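Local coordinates for protein glutaredoxin 2 (Salmonella enterica subsp. enterica serovar Typhimurium, PDB 3IR4) that binds glutathione and probably catalyses glutathione-dependent thiol-disulfide exchange, with a thioredoxin-type N-terminal domain joined to an all-helical C-terminal domain as in glutathione S-transferases, at residues Lys5-Asp10 / Asn32-Asp37; Ala18-Gly23 / Thr208-Leu213; Pro106-Ser111 / Leu185-Gly190; Glu90-Lys95 / Ile176-Leu181. All blocks are in the same frame, centred on the assembly; numbering follows the deposited sequence. Where two conformers were deposited one is given.

Interaction 1 (Lys5-Asp10 / Asn32-Asp37)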
loop_
_atom_site.group_PDB
_atom_site.type_symbol
_atom_site.label_atom_id
_atom_site.label_comp_id
_atom_site.label_asym_id
_atom_site.label_seq_id
_atom_site.Cartn_x
_atom_site.Cartn_y
_atom_site.Cartn_z
ATOM N N LYS A 5 -8.077 6.274 15.120
ATOM C CA LYS A 5 -8.771 5.386 14.182
ATOM C C LYS A 5 -8.274 5.705 12.770
ATOM O O LYS A 5 -8.002 6.849 12.448
ATOM C CB LYS A 5 -10.291 5.600 14.228
ATOM C CG LYS A 5 -10.894 5.423 15.616
ATOM C CD LYS A 5 -12.414 5.477 15.672
ATOM C CE LYS A 5 -12.904 5.205 17.112
ATOM N NZ LYS A 5 -14.389 5.327 17.287
ATOM N N LEU A 6 -8.169 4.684 11.926
ATOM C CA LEU A 6 -7.758 4.889 10.563
ATOM C C LEU A 6 -8.770 4.217 9.637
ATOM O O LEU A 6 -8.971 3.008 9.703
ATOM C CB LEU A 6 -6.368 4.300 10.413
ATOM C CG LEU A 6 -5.594 4.619 9.131
ATOM C CD1 LEU A 6 -5.214 6.091 9.092
ATOM C CD2 LEU A 6 -4.361 3.744 9.034
ATOM N N TYR A 7 -9.364 5.032 8.764
ATOM C CA TYR A 7 -10.412 4.624 7.801
ATOM C C TYR A 7 -9.695 4.360 6.493
ATOM O O TYR A 7 -8.992 5.221 5.961
ATOM C CB TYR A 7 -11.493 5.698 7.681
ATOM C CG TYR A 7 -12.210 5.891 8.998
ATOM C CD1 TYR A 7 -11.758 6.788 9.932
ATOM C CD2 TYR A 7 -13.313 5.124 9.313
ATOM C CE1 TYR A 7 -12.380 6.911 11.173
ATOM C CE2 TYR A 7 -13.952 5.244 10.529
ATOM C CZ TYR A 7 -13.487 6.162 11.454
ATOM O OH TYR A 7 -14.109 6.324 12.663
ATOM N N ILE A 8 -9.888 3.150 5.970
ATOM C CA ILE A 8 -9.109 2.644 4.862
ATOM C C ILE A 8 -9.873 1.768 3.903
ATOM O O ILE A 8 -10.973 1.297 4.175
ATOM C CB ILE A 8 -7.905 1.770 5.401
ATOM C CG1 ILE A 8 -8.385 0.496 6.112
ATOM C CG2 ILE A 8 -6.998 2.574 6.348
ATOM C CD1 ILE A 8 -7.274 -0.467 6.533
ATOM N N TYR A 9 -9.210 1.520 2.759
ATOM C CA TYR A 9 -9.476 0.340 1.909
ATOM C C TYR A 9 -8.209 -0.515 2.068
ATOM O O TYR A 9 -7.099 -0.001 1.986
ATOM C CB TYR A 9 -9.664 0.689 0.440
ATOM C CG TYR A 9 -10.739 1.689 0.160
ATOM C CD1 TYR A 9 -11.929 1.708 0.873
ATOM C CD2 TYR A 9 -10.559 2.620 -0.858
ATOM C CE1 TYR A 9 -12.906 2.695 0.606
ATOM C CE2 TYR A 9 -11.518 3.569 -1.131
ATOM C CZ TYR A 9 -12.684 3.625 -0.385
ATOM O OH TYR A 9 -13.592 4.617 -0.661
ATOM N N ASP A 10 -8.373 -1.805 2.305
ATOM C CA ASP A 10 -7.237 -2.701 2.542
ATOM C C ASP A 10 -6.282 -2.801 1.357
ATOM O O ASP A 10 -5.070 -2.917 1.544
ATOM C CB ASP A 10 -7.782 -4.064 3.010
ATOM C CG ASP A 10 -6.705 -5.027 3.497
ATOM O OD1 ASP A 10 -5.619 -4.608 3.928
ATOM O OD2 ASP A 10 -7.019 -6.220 3.496
ATOM N N ASN A 32 -10.534 0.685 10.365
ATOM C CA ASN A 32 -11.936 0.623 9.951
ATOM C C ASN A 32 -11.971 0.604 8.440
ATOM O O ASN A 32 -11.678 1.609 7.793
ATOM C CB ASN A 32 -12.685 1.854 10.449
ATOM C CG ASN A 32 -12.901 1.835 11.921
ATOM O OD1 ASN A 32 -13.925 1.371 12.367
ATOM N ND2 ASN A 32 -11.978 2.409 12.685
ATOM N N VAL A 33 -12.287 -0.547 7.856
ATOM C CA VAL A 33 -12.341 -0.652 6.417
ATOM C C VAL A 33 -13.714 -0.211 5.946
ATOM O O VAL A 33 -14.729 -0.738 6.409
ATOM C CB VAL A 33 -12.090 -2.095 5.955
ATOM C CG1 VAL A 33 -12.178 -2.131 4.427
ATOM C CG2 VAL A 33 -10.740 -2.612 6.408
ATOM N N LEU A 34 -13.750 0.780 5.082
ATOM C CA LEU A 34 -14.975 1.272 4.494
ATOM C C LEU A 34 -15.320 0.530 3.222
ATOM O O LEU A 34 -14.440 0.109 2.489
ATOM C CB LEU A 34 -14.808 2.758 4.172
ATOM C CG LEU A 34 -14.585 3.678 5.363
ATOM C CD1 LEU A 34 -14.329 5.113 4.894
ATOM C CD2 LEU A 34 -15.789 3.593 6.309
ATOM N N GLN A 35 -16.609 0.374 2.957
ATOM C CA GLN A 35 -17.031 -0.171 1.666
ATOM C C GLN A 35 -16.556 0.736 0.541
ATOM O O GLN A 35 -16.603 1.960 0.648
ATOM C CB GLN A 35 -18.547 -0.353 1.565
ATOM C CG GLN A 35 -19.090 -1.383 2.528
ATOM C CD GLN A 35 -18.470 -2.750 2.279
ATOM O OE1 GLN A 35 -17.633 -3.219 3.060
ATOM N NE2 GLN A 35 -18.821 -3.351 1.143
ATOM N N ASN A 36 -16.126 0.123 -0.570
ATOM C CA ASN A 36 -15.544 0.918 -1.640
ATOM C C ASN A 36 -16.515 1.887 -2.298
ATOM O O ASN A 36 -16.076 2.891 -2.854
ATOM C CB ASN A 36 -14.907 0.013 -2.681
ATOM C CG ASN A 36 -13.919 0.742 -3.581
ATOM O OD1 ASN A 36 -14.159 0.872 -4.788
ATOM N ND2 ASN A 36 -12.805 1.225 -3.016
ATOM N N ASP A 37 -17.816 1.599 -2.219
ATOM C CA ASP A 37 -18.847 2.479 -2.768
ATOM C C ASP A 37 -19.435 3.456 -1.748
ATOM O O ASP A 37 -20.375 4.166 -2.067
ATOM C CB ASP A 37 -19.971 1.652 -3.432
ATOM C CG ASP A 37 -20.709 0.713 -2.473
ATOM O OD1 ASP A 37 -21.818 0.211 -2.840
ATOM O OD2 ASP A 37 -20.200 0.451 -1.365
HETATM O O HOH W 1 -15.595 4.525 1.052
#
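Three backbone hydrogen bonds zip strand 5-8 to strand 30-33 in parallel register: N32 N gives to L6 O (2.9 Å), I8 N to N32 O, and L34 N to I8 O, which carries the pairing one residue past the second strand. I8 O and N32 O each also meet a CA-H, of V33 and of Y7. The N32 side chain lies alongside Y7, its CB 3.5 Å from Y7 CD2 and its amide 22° from the ring plane, while ND2 donates to E30. Y9, a residue of the glutathione pocket, receives N36 ND2 over one ring face, 3.3 Å from CE2. Y9 OH donates to a water (2.6 Å to the water O) that passes a bond on to Q35 O, and K49 also bonds that hydroxyl; a tyrosine suits this place by joining a broad face to a polar end. Both strands belong to the beta-alpha-beta unit of the thioredoxin fold: I8 packs against helix 13-25, whereas Y7 and L34 turn to helix 40-46.

Interaction 2 (Ala18-Gly23 / Thr208-Leu213)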
loop_
_atom_site.group_PDB
_atom_site.type_symbol
_atom_site.label_atom_id
_atom_site.label_comp_id
_atom_site.label_asym_id
_atom_site.label_seq_id
_atom_site.Cartn_x
_atom_site.Cartn_y
_atom_site.Cartn_z
ATOM N N ALA A 18 -0.168 4.746 5.550
ATOM C CA ALA A 18 -0.706 5.309 6.781
ATOM C C ALA A 18 -0.655 4.332 7.944
ATOM O O ALA A 18 -0.545 4.753 9.076
ATOM C CB ALA A 18 -2.126 5.799 6.585
ATOM N N ARG A 19 -0.727 3.037 7.673
ATOM C CA ARG A 19 -0.638 2.012 8.702
ATOM C C ARG A 19 0.787 1.716 9.148
ATOM O O ARG A 19 0.991 1.184 10.239
ATOM C CB ARG A 19 -1.244 0.711 8.181
ATOM C CG ARG A 19 -2.731 0.796 8.016
ATOM C CD ARG A 19 -3.273 -0.408 7.279
ATOM N NE ARG A 19 -3.053 -1.593 8.092
ATOM C CZ ARG A 19 -3.251 -2.841 7.697
ATOM N NH1 ARG A 19 -3.665 -3.093 6.467
ATOM N NH2 ARG A 19 -3.024 -3.841 8.545
HETATM N N MSE A 20 1.770 1.984 8.295
HETATM C CA MSE A 20 3.122 1.526 8.588
HETATM C C MSE A 20 3.744 2.047 9.879
HETATM O O MSE A 20 4.350 1.292 10.599
HETATM C CB MSE A 20 4.074 1.805 7.419
HETATM C CG MSE A 20 3.781 0.952 6.201
HETATM SE SE MSE A 20 4.855 1.436 4.666
HETATM C CE MSE A 20 6.566 0.805 5.279
ATOM N N ILE A 21 3.638 3.351 10.143
ATOM C CA ILE A 21 4.301 3.906 11.328
ATOM C C ILE A 21 3.671 3.348 12.589
ATOM O O ILE A 21 4.364 3.144 13.588
ATOM C CB ILE A 21 4.345 5.456 11.343
ATOM C CG1 ILE A 21 5.192 5.992 10.181
ATOM C CG2 ILE A 21 4.879 5.996 12.700
ATOM C CD1 ILE A 21 6.634 5.675 10.218
ATOM N N PHE A 22 2.352 3.124 12.589
ATOM C CA PHE A 22 1.720 2.526 13.755
ATOM C C PHE A 22 2.391 1.201 14.095
ATOM O O PHE A 22 2.670 0.878 15.245
ATOM C CB PHE A 22 0.225 2.334 13.545
ATOM C CG PHE A 22 -0.555 3.608 13.541
ATOM C CD1 PHE A 22 -0.948 4.216 14.725
ATOM C CD2 PHE A 22 -0.907 4.219 12.341
ATOM C CE1 PHE A 22 -1.677 5.378 14.724
ATOM C CE2 PHE A 22 -1.642 5.401 12.352
ATOM C CZ PHE A 22 -2.033 5.971 13.555
ATOM N N GLY A 23 2.623 0.378 13.083
ATOM C CA GLY A 23 3.256 -0.888 13.309
ATOM C C GLY A 23 4.688 -0.786 13.744
ATOM O O GLY A 23 5.125 -1.427 14.703
ATOM N N THR A 208 5.970 -3.871 10.369
ATOM C CA THR A 208 4.846 -2.939 10.204
ATOM C C THR A 208 3.513 -3.511 10.667
ATOM O O THR A 208 2.551 -2.774 10.760
ATOM C CB THR A 208 4.666 -2.467 8.754
ATOM O OG1 THR A 208 4.293 -3.583 7.936
ATOM C CG2 THR A 208 5.883 -1.718 8.217
ATOM N N GLN A 209 3.439 -4.812 10.988
ATOM C CA GLN A 209 2.148 -5.436 11.375
ATOM C C GLN A 209 1.143 -5.357 10.235
ATOM O O GLN A 209 -0.050 -5.125 10.464
ATOM C CB GLN A 209 1.549 -4.819 12.649
ATOM C CG GLN A 209 2.384 -4.989 13.891
ATOM C CD GLN A 209 2.366 -6.382 14.487
ATOM O OE1 GLN A 209 1.818 -7.322 13.923
ATOM N NE2 GLN A 209 2.982 -6.520 15.640
ATOM N N ILE A 210 1.621 -5.508 9.011
ATOM C CA ILE A 210 0.746 -5.479 7.827
ATOM C C ILE A 210 0.969 -6.772 7.075
ATOM O O ILE A 210 2.093 -7.132 6.763
ATOM C CB ILE A 210 1.038 -4.255 6.935
ATOM C CG1 ILE A 210 0.804 -2.951 7.693
ATOM C CG2 ILE A 210 0.223 -4.340 5.645
ATOM C CD1 ILE A 210 1.394 -1.709 7.048
ATOM N N ASN A 211 -0.117 -7.470 6.785
ATOM C CA ASN A 211 -0.047 -8.765 6.128
ATOM C C ASN A 211 0.345 -8.721 4.688
ATOM O O ASN A 211 -0.024 -7.827 3.956
ATOM C CB ASN A 211 -1.434 -9.445 6.226
ATOM C CG ASN A 211 -2.531 -8.753 5.361
ATOM O OD1 ASN A 211 -2.720 -7.511 5.391
ATOM N ND2 ASN A 211 -3.283 -9.545 4.659
ATOM N N LEU A 212 1.082 -9.742 4.267
ATOM C CA LEU A 212 1.286 -9.983 2.845
ATOM C C LEU A 212 0.047 -10.735 2.335
ATOM O O LEU A 212 -0.749 -11.272 3.112
ATOM C CB LEU A 212 2.542 -10.772 2.592
ATOM C CG LEU A 212 3.816 -10.083 3.073
ATOM C CD1 LEU A 212 5.006 -10.980 2.814
ATOM C CD2 LEU A 212 4.016 -8.734 2.425
ATOM N N LEU A 213 -0.091 -10.781 1.021
ATOM C CA LEU A 213 -1.306 -11.301 0.357
ATOM C C LEU A 213 -1.104 -12.611 -0.376
ATOM O O LEU A 213 -1.974 -13.056 -1.112
ATOM C CB LEU A 213 -1.797 -10.252 -0.631
ATOM C CG LEU A 213 -1.995 -8.832 -0.074
ATOM C CD1 LEU A 213 -2.350 -7.861 -1.192
ATOM C CD2 LEU A 213 -3.013 -8.789 1.062
HETATM O O HOH W 2 0.342 -1.241 11.256
HETATM O O HOH W 3 -4.669 -5.906 6.230
HETATM O O HOH W 4 -2.524 -6.772 8.506
HETATM O O HOH W 5 -2.438 -4.794 11.810
#
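R19 and M20, on the first helix of the thioredoxin-like domain, meet the tail that follows helix 195-208, so the contact belongs to the interface between the two domains of this GST-like fold. The apolar part centres on I210. I210 CD1 lies 3.7 Å from M20 CG and 3.8 Å from R19 CB, while I210 CG1 sits over one face of the R19 guanidinium, toward the rim. The bend of the arginine at chi3 (65°) places NE for that approach. M20, a selenomethionine, runs beside T208, its CE 3.9 Å from T208 CG2, and F179 of helix 173-185 touches both.

The polar part is carried by water. One molecule donates to both R19 O and T208 O, bridging the two carbonyls (2.7 Å from the water to T208 O). Two more link the guanidinium to N211, through NH1 to OD1 and through NH2 to the backbone N; N211 OD1 is also held by R183.

Backbone meets backbone at G23. Q209, with positive phi, ends the helix in a Schellman motif, and G23, lacking a side chain, points its CA-H at T208 O, with G23 CA 3.2 Å from that oxygen.

Interaction 3 (Pro106-Ser111 / Leu185-Gly190)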
loop_
_atom_site.group_PDB
_atom_site.type_symbol
_atom_site.label_atom_id
_atom_site.label_comp_id
_atom_site.label_asym_id
_atom_site.label_seq_id
_atom_site.Cartn_x
_atom_site.Cartn_y
_atom_site.Cartn_z
ATOM N N PRO A 106 -6.978 -5.746 -11.743
ATOM C CA PRO A 106 -7.860 -6.860 -12.022
ATOM C C PRO A 106 -7.874 -7.890 -10.913
ATOM O O PRO A 106 -8.875 -8.572 -10.721
ATOM C CB PRO A 106 -7.280 -7.447 -13.324
ATOM C CG PRO A 106 -6.544 -6.351 -13.960
ATOM C CD PRO A 106 -5.957 -5.590 -12.799
ATOM N N ARG A 107 -6.738 -8.048 -10.231
ATOM C CA ARG A 107 -6.627 -8.978 -9.134
ATOM C C ARG A 107 -7.311 -8.460 -7.872
ATOM O O ARG A 107 -8.015 -9.214 -7.183
ATOM C CB ARG A 107 -5.162 -9.377 -8.914
ATOM C CG ARG A 107 -4.647 -10.248 -10.045
ATOM C CD ARG A 107 -3.160 -10.478 -9.950
ATOM N NE ARG A 107 -2.638 -11.415 -10.964
ATOM C CZ ARG A 107 -2.516 -11.121 -12.252
ATOM N NH1 ARG A 107 -2.769 -9.905 -12.700
ATOM N NH2 ARG A 107 -2.132 -12.059 -13.108
ATOM N N PHE A 108 -7.155 -7.175 -7.571
ATOM C CA PHE A 108 -7.899 -6.592 -6.467
ATOM C C PHE A 108 -9.405 -6.867 -6.642
ATOM O O PHE A 108 -10.085 -7.268 -5.700
ATOM C CB PHE A 108 -7.709 -5.059 -6.397
ATOM C CG PHE A 108 -6.315 -4.579 -6.030
ATOM C CD1 PHE A 108 -5.423 -5.309 -5.266
ATOM C CD2 PHE A 108 -5.961 -3.298 -6.365
ATOM C CE1 PHE A 108 -4.184 -4.778 -4.915
ATOM C CE2 PHE A 108 -4.717 -2.763 -5.988
ATOM C CZ PHE A 108 -3.856 -3.511 -5.282
ATOM N N ALA A 109 -9.894 -6.659 -7.854
ATOM C CA ALA A 109 -11.316 -6.785 -8.156
ATOM C C ALA A 109 -11.861 -8.202 -7.995
ATOM O O ALA A 109 -13.062 -8.380 -7.880
ATOM C CB ALA A 109 -11.568 -6.323 -9.554
ATOM N N LYS A 110 -10.965 -9.187 -8.030
ATOM C CA LYS A 110 -11.301 -10.589 -7.878
ATOM C C LYS A 110 -11.032 -11.155 -6.505
ATOM O O LYS A 110 -11.290 -12.322 -6.277
ATOM C CB LYS A 110 -10.518 -11.406 -8.897
ATOM C CG LYS A 110 -11.040 -11.279 -10.317
ATOM C CD LYS A 110 -10.047 -11.841 -11.346
ATOM C CE LYS A 110 -10.680 -12.453 -12.581
ATOM N NZ LYS A 110 -11.518 -11.508 -13.345
ATOM N N SER A 111 -10.525 -10.326 -5.573
ATOM C CA SER A 111 -10.037 -10.835 -4.313
ATOM C C SER A 111 -10.868 -10.418 -3.100
ATOM O O SER A 111 -11.648 -9.472 -3.128
ATOM C CB SER A 111 -8.566 -10.404 -4.139
ATOM O OG SER A 111 -7.757 -11.003 -5.131
ATOM N N LEU A 185 2.068 -6.481 -4.642
ATOM C CA LEU A 185 2.595 -7.429 -5.615
ATOM C C LEU A 185 2.519 -8.875 -5.144
ATOM O O LEU A 185 2.509 -9.788 -5.965
ATOM C CB LEU A 185 3.997 -7.067 -6.063
ATOM C CG LEU A 185 4.103 -5.938 -7.070
ATOM C CD1 LEU A 185 5.561 -5.499 -7.238
ATOM C CD2 LEU A 185 3.509 -6.330 -8.416
ATOM N N THR A 186 2.419 -9.113 -3.844
ATOM C CA THR A 186 2.273 -10.477 -3.349
ATOM C C THR A 186 0.923 -11.096 -3.738
ATOM O O THR A 186 0.736 -12.298 -3.597
ATOM C CB THR A 186 2.539 -10.637 -1.848
ATOM O OG1 THR A 186 1.553 -9.941 -1.081
ATOM C CG2 THR A 186 3.923 -10.188 -1.475
ATOM N N LEU A 187 -0.018 -10.276 -4.225
ATOM C CA LEU A 187 -1.282 -10.804 -4.734
ATOM C C LEU A 187 -1.097 -11.445 -6.122
ATOM O O LEU A 187 -1.993 -12.139 -6.606
ATOM C CB LEU A 187 -2.314 -9.688 -4.829
ATOM C CG LEU A 187 -3.777 -10.085 -5.084
ATOM C CD1 LEU A 187 -4.289 -10.910 -3.945
ATOM C CD2 LEU A 187 -4.603 -8.819 -5.265
ATOM N N VAL A 188 0.018 -11.165 -6.777
ATOM C CA VAL A 188 0.260 -11.635 -8.132
ATOM C C VAL A 188 1.028 -12.957 -8.126
ATOM O O VAL A 188 2.248 -12.983 -7.963
ATOM C CB VAL A 188 1.057 -10.588 -8.970
ATOM C CG1 VAL A 188 1.178 -11.045 -10.405
ATOM C CG2 VAL A 188 0.384 -9.216 -8.883
ATOM N N ALA A 189 0.304 -14.062 -8.326
ATOM C CA ALA A 189 0.937 -15.366 -8.472
ATOM C C ALA A 189 1.833 -15.343 -9.710
ATOM O O ALA A 189 1.438 -14.838 -10.751
ATOM C CB ALA A 189 -0.133 -16.468 -8.609
ATOM N N GLY A 190 3.041 -15.862 -9.585
ATOM C CA GLY A 190 3.949 -16.077 -10.688
ATOM C C GLY A 190 5.232 -15.275 -10.676
ATOM O O GLY A 190 6.154 -15.561 -11.430
HETATM O O HOH W 6 -1.169 -14.649 -12.022
#
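L187 carries CG anti to its backbone N (chi1 -169°), on the side of R107, and its CD2 meets the base of the arginine, whose chain is extended from CG to NE and runs out past V188. L187 CD2 lies 3.7 Å from R107 CB and 3.6 Å from F108 CD1, the side chains of F108 and L187 meeting at a slant. L187 CD1 touches S111 OG at 3.7 Å. The contact lies within the helical C-terminal domain, where a type I turn from F108 to S111 faces another, from L185 to V188. S111 OG donates to R107 O (2.7 Å), 40° out of the carbonyl plane, and K110 N reaches that oxygen from the opposite face. V188 crosses R107 at about a right angle and puts CG1 over one face of the guanidinium, 3.9 Å from R107 NE. The buried charge is met by S143, L103 O and I218 O, and a water joins R107 NH2 to A189 O.

Interaction 4 (Glu90-Lys95 / Ile176-Leu181). With SO4 (sulfate ion), chain F.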
loop_
_atom_site.group_PDB
_atom_site.type_symbol
_atom_site.label_atom_id
_atom_site.label_comp_id
_atom_site.label_asym_id
_atom_site.label_seq_id
_atom_site.Cartn_x
_atom_site.Cartn_y
_atom_site.Cartn_z
ATOM N N GLU A 90 13.119 6.553 -6.084
ATOM C CA GLU A 90 12.012 7.363 -6.560
ATOM C C GLU A 90 11.793 7.079 -8.060
ATOM O O GLU A 90 10.671 6.928 -8.504
ATOM C CB GLU A 90 12.277 8.840 -6.291
ATOM C CG GLU A 90 11.188 9.784 -6.751
ATOM C CD GLU A 90 11.574 11.243 -6.541
ATOM O OE1 GLU A 90 12.631 11.659 -7.078
ATOM O OE2 GLU A 90 10.823 11.966 -5.861
ATOM N N GLU A 91 12.875 6.986 -8.811
ATOM C CA GLU A 91 12.801 6.753 -10.252
ATOM C C GLU A 91 12.267 5.356 -10.564
ATOM O O GLU A 91 11.396 5.191 -11.427
ATOM C CB GLU A 91 14.188 6.948 -10.856
ATOM C CG GLU A 91 14.386 6.549 -12.312
ATOM C CD GLU A 91 15.867 6.716 -12.767
ATOM O OE1 GLU A 91 16.791 5.986 -12.296
ATOM O OE2 GLU A 91 16.112 7.578 -13.628
ATOM N N TRP A 92 12.730 4.363 -9.815
ATOM C CA TRP A 92 12.294 2.990 -10.010
ATOM C C TRP A 92 10.800 2.890 -9.720
ATOM O O TRP A 92 10.055 2.265 -10.475
ATOM C CB TRP A 92 13.105 2.067 -9.094
ATOM C CG TRP A 92 12.870 0.609 -9.330
ATOM C CD1 TRP A 92 13.555 -0.208 -10.181
ATOM C CD2 TRP A 92 11.879 -0.199 -8.718
ATOM N NE1 TRP A 92 13.044 -1.471 -10.137
ATOM C CE2 TRP A 92 11.996 -1.488 -9.257
ATOM C CE3 TRP A 92 10.890 0.047 -7.772
ATOM C CZ2 TRP A 92 11.183 -2.537 -8.851
ATOM C CZ3 TRP A 92 10.065 -0.995 -7.387
ATOM C CH2 TRP A 92 10.208 -2.264 -7.938
ATOM N N LEU A 93 10.366 3.478 -8.606
ATOM C CA LEU A 93 8.977 3.466 -8.232
ATOM C C LEU A 93 8.114 4.148 -9.265
ATOM O O LEU A 93 7.031 3.639 -9.580
ATOM C CB LEU A 93 8.778 4.129 -6.870
ATOM C CG LEU A 93 9.221 3.299 -5.678
ATOM C CD1 LEU A 93 9.198 4.174 -4.420
ATOM C CD2 LEU A 93 8.298 2.065 -5.545
ATOM N N ARG A 94 8.563 5.280 -9.790
ATOM C CA ARG A 94 7.791 6.003 -10.794
ATOM C C ARG A 94 7.563 5.089 -12.006
ATOM O O ARG A 94 6.439 4.937 -12.492
ATOM C CB ARG A 94 8.562 7.244 -11.230
ATOM C CG ARG A 94 7.770 8.213 -12.107
ATOM C CD ARG A 94 8.674 9.024 -13.009
ATOM N NE ARG A 94 9.308 8.102 -13.955
ATOM C CZ ARG A 94 8.700 7.539 -15.002
ATOM N NH1 ARG A 94 7.431 7.817 -15.296
ATOM N NH2 ARG A 94 9.368 6.685 -15.765
ATOM N N LYS A 95 8.624 4.431 -12.456
ATOM C CA LYS A 95 8.560 3.527 -13.614
ATOM C C LYS A 95 7.605 2.361 -13.348
ATOM O O LYS A 95 6.688 2.109 -14.121
ATOM C CB LYS A 95 9.969 3.016 -13.957
ATOM C CG LYS A 95 10.000 1.986 -15.074
ATOM C CD LYS A 95 11.404 1.624 -15.535
ATOM C CE LYS A 95 12.187 0.933 -14.455
ATOM N NZ LYS A 95 11.478 -0.222 -13.843
ATOM N N ILE A 176 8.390 3.932 3.065
ATOM C CA ILE A 176 6.965 4.199 3.097
ATOM C C ILE A 176 6.376 4.027 1.691
ATOM O O ILE A 176 5.299 3.473 1.521
ATOM C CB ILE A 176 6.669 5.599 3.659
ATOM C CG1 ILE A 176 7.228 5.752 5.091
ATOM C CG2 ILE A 176 5.186 5.872 3.592
ATOM C CD1 ILE A 176 6.605 4.842 6.147
ATOM N N HIS A 177 7.072 4.492 0.667
ATOM C CA HIS A 177 6.574 4.354 -0.706
ATOM C C HIS A 177 6.812 2.967 -1.295
ATOM O O HIS A 177 6.014 2.504 -2.118
ATOM C CB HIS A 177 7.165 5.437 -1.609
ATOM C CG HIS A 177 6.715 6.803 -1.261
ATOM N ND1 HIS A 177 5.390 7.173 -1.249
ATOM C CD2 HIS A 177 7.421 7.880 -0.853
ATOM C CE1 HIS A 177 5.310 8.440 -0.886
ATOM N NE2 HIS A 177 6.528 8.889 -0.639
ATOM N N LEU A 178 7.896 2.299 -0.930
ATOM C CA LEU A 178 8.224 1.021 -1.539
ATOM C C LEU A 178 7.429 -0.170 -0.987
ATOM O O LEU A 178 6.927 -1.008 -1.743
ATOM C CB LEU A 178 9.737 0.740 -1.382
ATOM C CG LEU A 178 10.233 -0.594 -1.888
ATOM C CD1 LEU A 178 9.954 -0.758 -3.419
ATOM C CD2 LEU A 178 11.706 -0.764 -1.566
ATOM N N PHE A 179 7.351 -0.294 0.331
ATOM C CA PHE A 179 6.697 -1.437 0.918
ATOM C C PHE A 179 5.259 -1.682 0.399
ATOM O O PHE A 179 4.939 -2.817 0.079
ATOM C CB PHE A 179 6.746 -1.439 2.445
ATOM C CG PHE A 179 5.975 -2.579 3.041
ATOM C CD1 PHE A 179 6.433 -3.889 2.906
ATOM C CD2 PHE A 179 4.757 -2.359 3.639
ATOM C CE1 PHE A 179 5.733 -4.939 3.414
ATOM C CE2 PHE A 179 4.031 -3.430 4.157
ATOM C CZ PHE A 179 4.514 -4.721 4.028
ATOM N N PRO A 180 4.420 -0.646 0.289
ATOM C CA PRO A 180 3.048 -0.918 -0.170
ATOM C C PRO A 180 3.002 -1.571 -1.547
ATOM O O PRO A 180 2.134 -2.427 -1.801
ATOM C CB PRO A 180 2.399 0.455 -0.162
ATOM C CG PRO A 180 3.177 1.240 0.874
ATOM C CD PRO A 180 4.584 0.758 0.714
ATOM N N LEU A 181 3.873 -1.132 -2.450
ATOM C CA LEU A 181 3.940 -1.727 -3.774
ATOM C C LEU A 181 4.316 -3.213 -3.688
ATOM O O LEU A 181 3.679 -4.074 -4.292
ATOM C CB LEU A 181 4.941 -0.942 -4.628
ATOM C CG LEU A 181 5.244 -1.536 -5.989
ATOM C CD1 LEU A 181 3.985 -1.664 -6.844
ATOM C CD2 LEU A 181 6.305 -0.689 -6.678
HETATM S S SO4 F . 7.286 12.558 -0.989
HETATM O O1 SO4 F . 8.363 13.391 -0.403
HETATM O O2 SO4 F . 7.923 11.809 -2.092
HETATM O O3 SO4 F . 6.812 11.664 0.069
HETATM O O4 SO4 F . 6.267 13.449 -1.524
#
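L93 points from helix 87-97 at helix 173-185 and slides past L181 in the opposite direction, the methyls CD2 of the two leucines 3.6 Å apart. The other methyl, L93 CD1, meets H177 CB at 3.7 Å, with the two side chains at about a right angle; L178 also stands across L93, its CD1 3.9 Å from L93 CD2. A leucine suits this place because its forked end reaches three neighbours on the facing helix. W92 has CG anti to its backbone N (chi1 -173°); the benzo corner, W92 CZ3, comes obliquely to L181 CD2 (3.8 Å) and L178 CD1, while NE1 donates to D153 O. H177 lends its CB to the apolar contact and directs its imidazole elsewhere: H177 NE2 donates to O3 of a sulfate, probably from the crystallisation liquor, at 2.9 Å and nearly straight (167°). R85 binds the same ion, and H177 ND1 is hydrogen-bonded to K17. The two segment axes approach to 10.7 Å and cross at 35°, running in the same general direction within the helical C-terminal domain. F179 meets helix 195-208, and I176 and P180 reach helix 13-25 of the thioredoxin-like domain.

Helix 13-25 ties interactions 1 and 2 together: L6 CD2 packs on R19 CG at 3.5 Å, and D10 OD1 forms a long, weak ion pair with R19 NH1. Interaction 2 meets interaction 4 where M20 CE lies 3.6 Å from F179 CB, and it touches interaction 3 through a probable hydrogen bond from L213 N to T186 OG1 (2.8 Å). Interactions 3 and 4, both in the helical domain, adjoin in sequence but do not otherwise touch, their centres 18 Å apart. Interaction 1 alone reaches glutathione, the Y9 side chain coming within about 3 Å; F108 and H177 each stay about 7 Å away, and R19 about 11 Å.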